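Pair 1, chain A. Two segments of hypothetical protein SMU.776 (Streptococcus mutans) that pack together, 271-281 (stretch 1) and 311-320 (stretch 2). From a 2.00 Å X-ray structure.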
# COMPACT_ATOMS: atom_id res chain seq x y z
N ASP A 271 12.45 3.12 19.53
CA ASP A 271 12.13 1.78 19.08
C ASP A 271 10.77 1.48 19.72
O ASP A 271 10.53 1.83 20.88
CB ASP A 271 13.19 0.80 19.60
CG ASP A 271 12.85 -0.63 19.29
OD1 ASP A 271 13.12 -1.09 18.14
OD2 ASP A 271 12.32 -1.30 20.18
N VAL A 272 9.87 0.84 18.97
CA VAL A 272 8.53 0.56 19.50
C VAL A 272 8.53 -0.34 20.73
O VAL A 272 7.72 -0.15 21.64
CB VAL A 272 7.62 -0.03 18.39
CG1 VAL A 272 6.33 -0.58 19.00
CG2 VAL A 272 7.25 1.08 17.39
N PHE A 273 9.43 -1.31 20.79
CA PHE A 273 9.47 -2.16 21.98
C PHE A 273 10.03 -1.37 23.14
O PHE A 273 9.63 -1.57 24.29
CB PHE A 273 10.29 -3.42 21.72
CG PHE A 273 9.57 -4.44 20.88
CD1 PHE A 273 8.45 -5.11 21.38
CD2 PHE A 273 9.97 -4.69 19.57
CE1 PHE A 273 7.74 -6.02 20.58
CE2 PHE A 273 9.27 -5.59 18.77
CZ PHE A 273 8.16 -6.26 19.27
N ASP A 274 10.97 -0.46 22.86
CA ASP A 274 11.52 0.35 23.94
C ASP A 274 10.42 1.28 24.44
O ASP A 274 10.39 1.63 25.63
CB ASP A 274 12.72 1.19 23.46
CG ASP A 274 13.99 0.36 23.30
OD1 ASP A 274 14.11 -0.71 23.94
OD2 ASP A 274 14.88 0.78 22.53
N TYR A 275 9.51 1.68 23.56
CA TYR A 275 8.43 2.55 24.00
C TYR A 275 7.43 1.78 24.86
O TYR A 275 6.85 2.34 25.78
CB TYR A 275 7.69 3.19 22.82
CG TYR A 275 6.76 4.28 23.29
CD1 TYR A 275 7.26 5.53 23.65
CD2 TYR A 275 5.40 4.03 23.49
CE1 TYR A 275 6.43 6.51 24.21
CE2 TYR A 275 4.55 5.01 24.04
CZ TYR A 275 5.08 6.25 24.40
OH TYR A 275 4.27 7.22 24.95
N PHE A 276 7.22 0.50 24.55
CA PHE A 276 6.29 -0.31 25.34
C PHE A 276 6.80 -0.34 26.77
O PHE A 276 6.03 -0.15 27.72
CB PHE A 276 6.19 -1.73 24.79
CG PHE A 276 5.21 -1.88 23.64
CD1 PHE A 276 3.94 -1.33 23.71
CD2 PHE A 276 5.56 -2.63 22.51
CE1 PHE A 276 3.02 -1.51 22.68
CE2 PHE A 276 4.65 -2.81 21.47
CZ PHE A 276 3.38 -2.25 21.55
N LYS A 277 8.10 -0.57 26.93
CA LYS A 277 8.72 -0.62 28.24
C LYS A 277 8.67 0.73 28.98
O LYS A 277 8.51 0.78 30.20
CB LYS A 277 10.18 -1.07 28.11
CG LYS A 277 10.92 -1.13 29.44
CD LYS A 277 12.32 -1.70 29.28
CE LYS A 277 12.99 -1.89 30.63
NZ LYS A 277 14.35 -2.47 30.50
N TYR A 278 8.84 1.81 28.23
CA TYR A 278 8.81 3.16 28.77
C TYR A 278 7.41 3.45 29.29
O TYR A 278 7.21 4.05 30.35
CB TYR A 278 9.16 4.17 27.67
CG TYR A 278 9.42 5.58 28.17
CD1 TYR A 278 10.59 5.89 28.85
CD2 TYR A 278 8.50 6.60 27.95
CE1 TYR A 278 10.85 7.18 29.30
CE2 TYR A 278 8.74 7.90 28.40
CZ TYR A 278 9.92 8.18 29.08
OH TYR A 278 10.17 9.46 29.53
N ALA A 279 6.42 3.02 28.51
CA ALA A 279 5.02 3.23 28.85
C ALA A 279 4.64 2.48 30.12
O ALA A 279 3.91 3.00 30.97
CB ALA A 279 4.15 2.78 27.69
N ARG A 280 5.12 1.25 30.24
CA ARG A 280 4.84 0.45 31.42
C ARG A 280 5.47 1.13 32.63
O ARG A 280 4.85 1.27 33.69
CB ARG A 280 5.41 -0.96 31.26
CG ARG A 280 4.73 -1.79 30.17
CD ARG A 280 5.10 -3.26 30.32
NE ARG A 280 6.50 -3.55 30.00
CZ ARG A 280 6.95 -3.81 28.77
NH1 ARG A 280 6.11 -3.83 27.75
NH2 ARG A 280 8.23 -4.08 28.57
N ARG A 281 6.72 1.56 32.46
CA ARG A 281 7.47 2.23 33.52
C ARG A 281 6.81 3.51 34.03
O ARG A 281 6.81 3.78 35.24
CB ARG A 281 8.88 2.54 33.00
CG ARG A 281 9.73 3.44 33.92
CD ARG A 281 11.09 3.72 33.29
NE ARG A 281 11.83 2.48 33.01
CZ ARG A 281 12.09 2.00 31.79
NH1 ARG A 281 11.69 2.63 30.69
NH2 ARG A 281 12.77 0.86 31.67
N HIS A 311 2.11 -10.79 17.09
CA HIS A 311 1.42 -11.07 18.36
C HIS A 311 2.04 -10.32 19.53
O HIS A 311 1.37 -10.05 20.53
CB HIS A 311 1.42 -12.59 18.67
CG HIS A 311 2.77 -13.15 18.99
ND1 HIS A 311 3.74 -13.38 18.03
CD2 HIS A 311 3.33 -13.51 20.17
CE1 HIS A 311 4.83 -13.85 18.61
NE2 HIS A 311 4.61 -13.94 19.91
N LYS A 312 3.31 -9.97 19.41
CA LYS A 312 3.99 -9.25 20.49
C LYS A 312 3.51 -7.81 20.57
O LYS A 312 3.44 -7.23 21.66
CB LYS A 312 5.50 -9.28 20.26
CG LYS A 312 6.11 -10.67 20.38
CD LYS A 312 7.60 -10.62 20.08
CE LYS A 312 8.33 -9.74 21.07
NZ LYS A 312 9.80 -9.82 20.88
N LEU A 313 3.20 -7.21 19.42
CA LEU A 313 2.73 -5.83 19.40
C LEU A 313 1.35 -5.76 20.06
O LEU A 313 1.06 -4.84 20.82
CB LEU A 313 2.63 -5.32 17.96
CG LEU A 313 3.93 -5.40 17.16
CD1 LEU A 313 3.68 -4.91 15.74
CD2 LEU A 313 5.02 -4.57 17.84
N ILE A 314 0.52 -6.75 19.76
CA ILE A 314 -0.82 -6.81 20.33
C ILE A 314 -0.76 -7.07 21.83
O ILE A 314 -1.46 -6.41 22.61
CB ILE A 314 -1.64 -7.94 19.66
CG1 ILE A 314 -1.93 -7.58 18.20
CG2 ILE A 314 -2.94 -8.17 20.42
CD1 ILE A 314 -2.90 -6.41 18.03
N ARG A 315 0.08 -8.02 22.24
CA ARG A 315 0.22 -8.37 23.66
C ARG A 315 0.68 -7.18 24.48
O ARG A 315 0.06 -6.83 25.49
CB ARG A 315 1.22 -9.52 23.83
CG ARG A 315 1.39 -10.00 25.29
CD ARG A 315 2.32 -11.21 25.40
NE ARG A 315 1.83 -12.36 24.65
CZ ARG A 315 2.25 -12.71 23.44
NH1 ARG A 315 3.19 -12.00 22.82
NH2 ARG A 315 1.72 -13.77 22.84
N GLN A 316 1.77 -6.56 24.06
CA GLN A 316 2.30 -5.42 24.79
C GLN A 316 1.41 -4.18 24.68
O GLN A 316 1.33 -3.39 25.62
CB GLN A 316 3.73 -5.15 24.34
CG GLN A 316 4.66 -6.30 24.76
CD GLN A 316 6.13 -5.97 24.57
OE1 GLN A 316 6.57 -4.85 24.84
NE2 GLN A 316 6.91 -6.96 24.14
N GLY A 317 0.73 -4.03 23.55
CA GLY A 317 -0.17 -2.90 23.40
C GLY A 317 -1.32 -3.01 24.38
O GLY A 317 -1.75 -2.01 24.98
N LEU A 318 -1.83 -4.23 24.56
CA LEU A 318 -2.93 -4.46 25.49
C LEU A 318 -2.56 -4.07 26.91
O LEU A 318 -3.43 -3.68 27.69
CB LEU A 318 -3.34 -5.93 25.46
CG LEU A 318 -4.12 -6.33 24.21
CD1 LEU A 318 -4.29 -7.84 24.15
CD2 LEU A 318 -5.47 -5.64 24.23
N GLU A 319 -1.28 -4.16 27.24
CA GLU A 319 -0.80 -3.82 28.58
C GLU A 319 -0.89 -2.33 28.89
O GLU A 319 -0.93 -1.93 30.05
CB GLU A 319 0.65 -4.28 28.76
CG GLU A 319 0.88 -5.78 28.65
CD GLU A 319 2.32 -6.15 28.92
OE1 GLU A 319 2.79 -5.90 30.05
OE2 GLU A 319 2.98 -6.68 28.01
N ILE A 320 -0.91 -1.50 27.85
CA ILE A 320 -1.02 -0.06 28.04
C ILE A 320 -2.28 0.52 27.40
O ILE A 320 -2.35 1.71 27.10
CB ILE A 320 0.23 0.69 27.50
CG1 ILE A 320 0.43 0.39 26.01
CG2 ILE A 320 1.47 0.28 28.29
CD1 ILE A 320 1.57 1.18 25.36
O HOH W 1 8.86 -3.89 25.80
O HOH W 2 3.53 -2.63 27.16

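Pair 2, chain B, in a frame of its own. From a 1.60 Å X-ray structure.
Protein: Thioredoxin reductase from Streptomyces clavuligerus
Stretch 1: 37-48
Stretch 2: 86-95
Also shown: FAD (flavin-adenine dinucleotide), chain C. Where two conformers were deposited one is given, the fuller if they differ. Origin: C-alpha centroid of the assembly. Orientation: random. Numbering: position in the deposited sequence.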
# COMPACT_ATOMS: atom_id res chain seq x y z
N GLY B 37 -16.00 -0.57 7.70
CA GLY B 37 -14.75 -0.76 8.42
C GLY B 37 -13.88 0.47 8.31
O GLY B 37 -13.64 0.97 7.20
N ALA B 38 -13.40 0.97 9.45
CA ALA B 38 -12.57 2.17 9.50
C ALA B 38 -11.25 1.89 10.23
O ALA B 38 -10.85 2.63 11.13
CB ALA B 38 -13.32 3.31 10.16
N GLY B 39 -10.60 0.81 9.83
CA GLY B 39 -9.18 0.63 10.10
C GLY B 39 -8.42 1.47 9.08
O GLY B 39 -9.01 2.32 8.40
N ALA B 40 -7.12 1.25 8.97
CA ALA B 40 -6.31 2.03 8.03
C ALA B 40 -6.78 1.87 6.58
O ALA B 40 -6.71 2.82 5.79
CB ALA B 40 -4.84 1.66 8.15
N GLY B 41 -7.26 0.68 6.22
CA GLY B 41 -7.77 0.42 4.87
C GLY B 41 -8.96 1.30 4.52
O GLY B 41 -8.93 2.05 3.54
N GLY B 42 -10.01 1.21 5.33
CA GLY B 42 -11.21 2.01 5.11
C GLY B 42 -10.96 3.50 5.25
O GLY B 42 -11.49 4.30 4.47
N LEU B 43 -10.14 3.89 6.23
CA LEU B 43 -9.86 5.31 6.45
C LEU B 43 -9.12 5.95 5.28
O LEU B 43 -9.48 7.06 4.87
CB LEU B 43 -9.08 5.53 7.75
CG LEU B 43 -9.88 5.42 9.05
CD1 LEU B 43 -8.93 5.46 10.24
CD2 LEU B 43 -10.94 6.51 9.16
N ASN B 44 -8.11 5.28 4.74
CA ASN B 44 -7.37 5.88 3.63
C ASN B 44 -8.20 5.89 2.34
O ASN B 44 -8.06 6.80 1.52
CB ASN B 44 -5.99 5.23 3.42
CG ASN B 44 -4.92 6.23 2.99
OD1 ASN B 44 -3.81 6.23 3.51
ND2 ASN B 44 -5.27 7.10 2.05
N ALA B 45 -9.08 4.91 2.17
CA ALA B 45 -10.04 4.94 1.06
C ALA B 45 -10.95 6.16 1.18
O ALA B 45 -11.13 6.92 0.22
CB ALA B 45 -10.86 3.66 1.01
N ALA B 46 -11.53 6.35 2.37
CA ALA B 46 -12.42 7.49 2.63
C ALA B 46 -11.72 8.84 2.47
O ALA B 46 -12.32 9.80 1.98
CB ALA B 46 -13.04 7.37 4.01
N LEU B 47 -10.46 8.91 2.90
CA LEU B 47 -9.69 10.15 2.81
C LEU B 47 -9.57 10.63 1.37
O LEU B 47 -9.85 11.79 1.06
CB LEU B 47 -8.29 9.95 3.43
CG LEU B 47 -7.31 11.12 3.36
CD1 LEU B 47 -7.91 12.39 3.95
CD2 LEU B 47 -6.01 10.77 4.08
N VAL B 48 -9.16 9.73 0.48
CA VAL B 48 -8.99 10.07 -0.94
C VAL B 48 -10.35 10.36 -1.59
O VAL B 48 -10.47 11.31 -2.37
CB VAL B 48 -8.22 8.96 -1.69
CG1 VAL B 48 -8.18 9.22 -3.19
CG2 VAL B 48 -6.80 8.84 -1.14
N LEU B 86 -3.36 6.60 15.75
CA LEU B 86 -3.44 6.56 14.28
C LEU B 86 -4.88 6.75 13.83
O LEU B 86 -5.16 7.55 12.94
CB LEU B 86 -2.90 5.23 13.73
CG LEU B 86 -2.98 5.08 12.20
CD1 LEU B 86 -1.96 5.97 11.51
CD2 LEU B 86 -2.80 3.63 11.77
N LEU B 87 -5.79 6.01 14.46
CA LEU B 87 -7.19 6.05 14.09
C LEU B 87 -7.84 7.39 14.44
O LEU B 87 -8.58 7.93 13.63
CB LEU B 87 -7.95 4.88 14.72
CG LEU B 87 -7.45 3.48 14.32
CD1 LEU B 87 -8.20 2.40 15.08
CD2 LEU B 87 -7.56 3.25 12.81
N GLU B 88 -7.53 7.93 15.62
CA GLU B 88 -8.05 9.25 16.01
C GLU B 88 -7.62 10.32 15.00
O GLU B 88 -8.44 11.13 14.56
CB GLU B 88 -7.58 9.63 17.42
CG GLU B 88 -8.11 10.97 17.91
CD GLU B 88 -7.77 11.26 19.36
OE1 GLU B 88 -7.74 10.31 20.18
OE2 GLU B 88 -7.53 12.44 19.70
N THR B 89 -6.34 10.31 14.64
CA THR B 89 -5.80 11.28 13.68
C THR B 89 -6.45 11.10 12.31
O THR B 89 -6.87 12.08 11.69
CB THR B 89 -4.27 11.15 13.58
OG1 THR B 89 -3.68 11.29 14.88
CG2 THR B 89 -3.68 12.22 12.66
N GLY B 90 -6.54 9.86 11.85
CA GLY B 90 -7.17 9.54 10.57
C GLY B 90 -8.64 9.92 10.48
O GLY B 90 -9.08 10.47 9.47
N ARG B 91 -9.39 9.63 11.54
CA ARG B 91 -10.81 9.99 11.60
C ARG B 91 -11.01 11.51 11.54
O ARG B 91 -11.95 11.99 10.90
CB ARG B 91 -11.47 9.43 12.86
CG ARG B 91 -11.74 7.93 12.82
CD ARG B 91 -12.68 7.50 13.93
NE ARG B 91 -12.21 7.90 15.26
CZ ARG B 91 -11.41 7.15 16.02
NH1 ARG B 91 -10.99 5.97 15.59
NH2 ARG B 91 -11.03 7.59 17.21
N ALA B 92 -10.13 12.25 12.20
CA ALA B 92 -10.18 13.72 12.18
C ALA B 92 -9.91 14.27 10.78
O ALA B 92 -10.59 15.19 10.34
CB ALA B 92 -9.19 14.30 13.18
N GLU B 93 -8.93 13.70 10.08
CA GLU B 93 -8.65 14.08 8.69
C GLU B 93 -9.87 13.85 7.81
O GLU B 93 -10.32 14.74 7.10
CB GLU B 93 -7.46 13.29 8.13
CG GLU B 93 -6.11 13.65 8.74
CD GLU B 93 -4.98 12.74 8.29
OE1 GLU B 93 -5.25 11.59 7.85
OE2 GLU B 93 -3.81 13.16 8.40
N VAL B 94 -10.42 12.64 7.90
CA VAL B 94 -11.53 12.22 7.05
C VAL B 94 -12.80 13.05 7.33
O VAL B 94 -13.46 13.50 6.39
CB VAL B 94 -11.80 10.71 7.21
CG1 VAL B 94 -13.11 10.29 6.58
CG2 VAL B 94 -10.65 9.91 6.60
N SER B 95 -13.13 13.25 8.60
CA SER B 95 -14.31 14.04 8.97
C SER B 95 -14.14 15.52 8.59
O SER B 95 -15.12 16.20 8.26
CB SER B 95 -14.63 13.89 10.46
OG SER B 95 -13.62 14.46 11.27
PA FAD C . -8.65 -3.49 10.80
O1A FAD C . -7.58 -2.52 11.23
O2A FAD C . -8.84 -4.74 11.61
O5B FAD C . -10.04 -2.70 10.76
C5B FAD C . -11.24 -3.36 10.37
C4B FAD C . -12.41 -2.60 10.96
O4B FAD C . -13.62 -3.09 10.40
C3B FAD C . -12.52 -2.77 12.47
O3B FAD C . -12.47 -1.50 13.13
C2B FAD C . -13.86 -3.46 12.69
O2B FAD C . -14.54 -3.00 13.86
C1B FAD C . -14.62 -3.11 11.42
N9A FAD C . -15.70 -4.03 11.02
C8A FAD C . -15.60 -5.35 10.80
N7A FAD C . -16.79 -5.87 10.41
C5A FAD C . -17.67 -4.86 10.37
C6A FAD C . -19.10 -4.70 10.03
N6A FAD C . -19.84 -5.77 9.66
N1A FAD C . -19.64 -3.46 10.11
C2A FAD C . -18.92 -2.38 10.49
N3A FAD C . -17.61 -2.46 10.80
C4A FAD C . -16.95 -3.64 10.76
N1 FAD C . 0.51 -4.27 11.75
C2 FAD C . 1.50 -3.35 11.66
O2 FAD C . 1.69 -2.81 10.55
N3 FAD C . 2.27 -3.00 12.71
C4 FAD C . 2.10 -3.55 13.93
O4 FAD C . 2.84 -3.21 14.88
C4X FAD C . 1.04 -4.56 14.12
N5 FAD C . 0.80 -5.16 15.31
C5X FAD C . -0.19 -6.10 15.42
C6 FAD C . -0.41 -6.70 16.66
C7 FAD C . -1.41 -7.66 16.81
C7M FAD C . -1.64 -8.30 18.16
C8 FAD C . -2.25 -8.04 15.65
C8M FAD C . -3.33 -9.08 15.79
C9 FAD C . -2.03 -7.44 14.41
C9A FAD C . -1.03 -6.48 14.25
N10 FAD C . -0.79 -5.85 13.00
C10 FAD C . 0.24 -4.89 12.92
C1' FAD C . -1.56 -6.15 11.79
C2' FAD C . -2.75 -5.18 11.71
O2' FAD C . -3.73 -5.57 12.69
C3' FAD C . -3.39 -5.17 10.33
O3' FAD C . -2.39 -4.86 9.35
C4' FAD C . -4.52 -4.16 10.20
O4' FAD C . -5.44 -4.26 11.29
C5' FAD C . -5.31 -4.36 8.91
O5' FAD C . -6.09 -3.19 8.65
P FAD C . -7.58 -3.29 8.07
O1P FAD C . -7.61 -4.32 6.98
O2P FAD C . -8.04 -1.88 7.81
O3P FAD C . -8.45 -3.96 9.27
O HOH W 3 -11.78 4.17 13.30

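Two near-parallel helix pairs with one backbone arrangement and different side-chain fillings. In pair 1, helix 272-281 packs against helix 311-319 with an angle of 20° between their N-to-C directions and a closest axial approach of 10.0 Å; in pair 2, helix 40-48 meets helix 86-95 at 24° and 9.1 Å. Fourteen central residues superpose with an RMSD of 0.5 Å.

At the centre, Phe276(A) matches Leu43(B), and both point toward the partner helix. The Phe276(A) ring receives CB of Gln316(A) over one face, 3.6 Å from the ring centroid, while CD1 of Ile320(A) lies at its edge, 3.8 Å from Phe276(A) CD1. Leu43(B) instead acts as a knob among Leu87(B), Gly90(B), Arg91(B) and Val94(B), its CD1 3.7 Å from Leu87(B) CD2. The position facing the central residue differs: Gln316(A) coincides with Gly90(B), where an ideal CB would come within a tight 3.2 Å of Leu43(B) CD1. Pair 1 thus sets CB of Gln316(A) over a flat ring, whereas at the matched glycine pair 2 leaves room for the branched Leu43(B).

One turn on, Ala279(A) and Ala46(B) match almost exactly, and each small side chain meets a beta-branched residue: Ala279(A) CB lies 3.7 Å from Ile320(A) CG2, and Ala46(B) CB 3.9 Å from Val94(B) CG1. Next to them, Arg280(A) corresponds to Leu47(B). Arg280(A) NH1 donates a hydrogen bond to Gln316(A) OE1 (3.1 Å), and water 1 reinforces the link, accepting from Arg280(A) NH2 (2.8 Å) and donating to Gln316(A) OE1 (2.7 Å). Leu47(B) makes apolar contact, its CB 4.0 Å from Val94(B) CG2. The matched glutamates sit beside these residues: Glu319(A) OE2 is 4.2 Å from Arg280(A) NH1, too far for a salt bridge, and Glu93(B) OE1 is 3.9 Å from Leu47(B) CD2.

Toward the N-terminal end, Phe273(A) matches Ala40(B). The larger ring reaches Leu313(A), with CZ 3.8 Å from its CD2, and forms an off-centre cation-pi contact with Lys312(A), whose NZ is 4.6 Å from the ring centroid. Leu87(B), the counterpart of Leu313(A), packs its CD2 3.7 Å from Ala38(B) O. Here pair 2 also serves a cofactor: Gly41(B) N donates to FAD O2P (3.1 Å), and a CB on Gly39(B) would clash with FAD O5B. No hydrogen bond joins the pair 2 stretches directly, although water 3 bridges Ala38(B) O (2.8 Å) and Arg91(B) NH1 (3.0 Å).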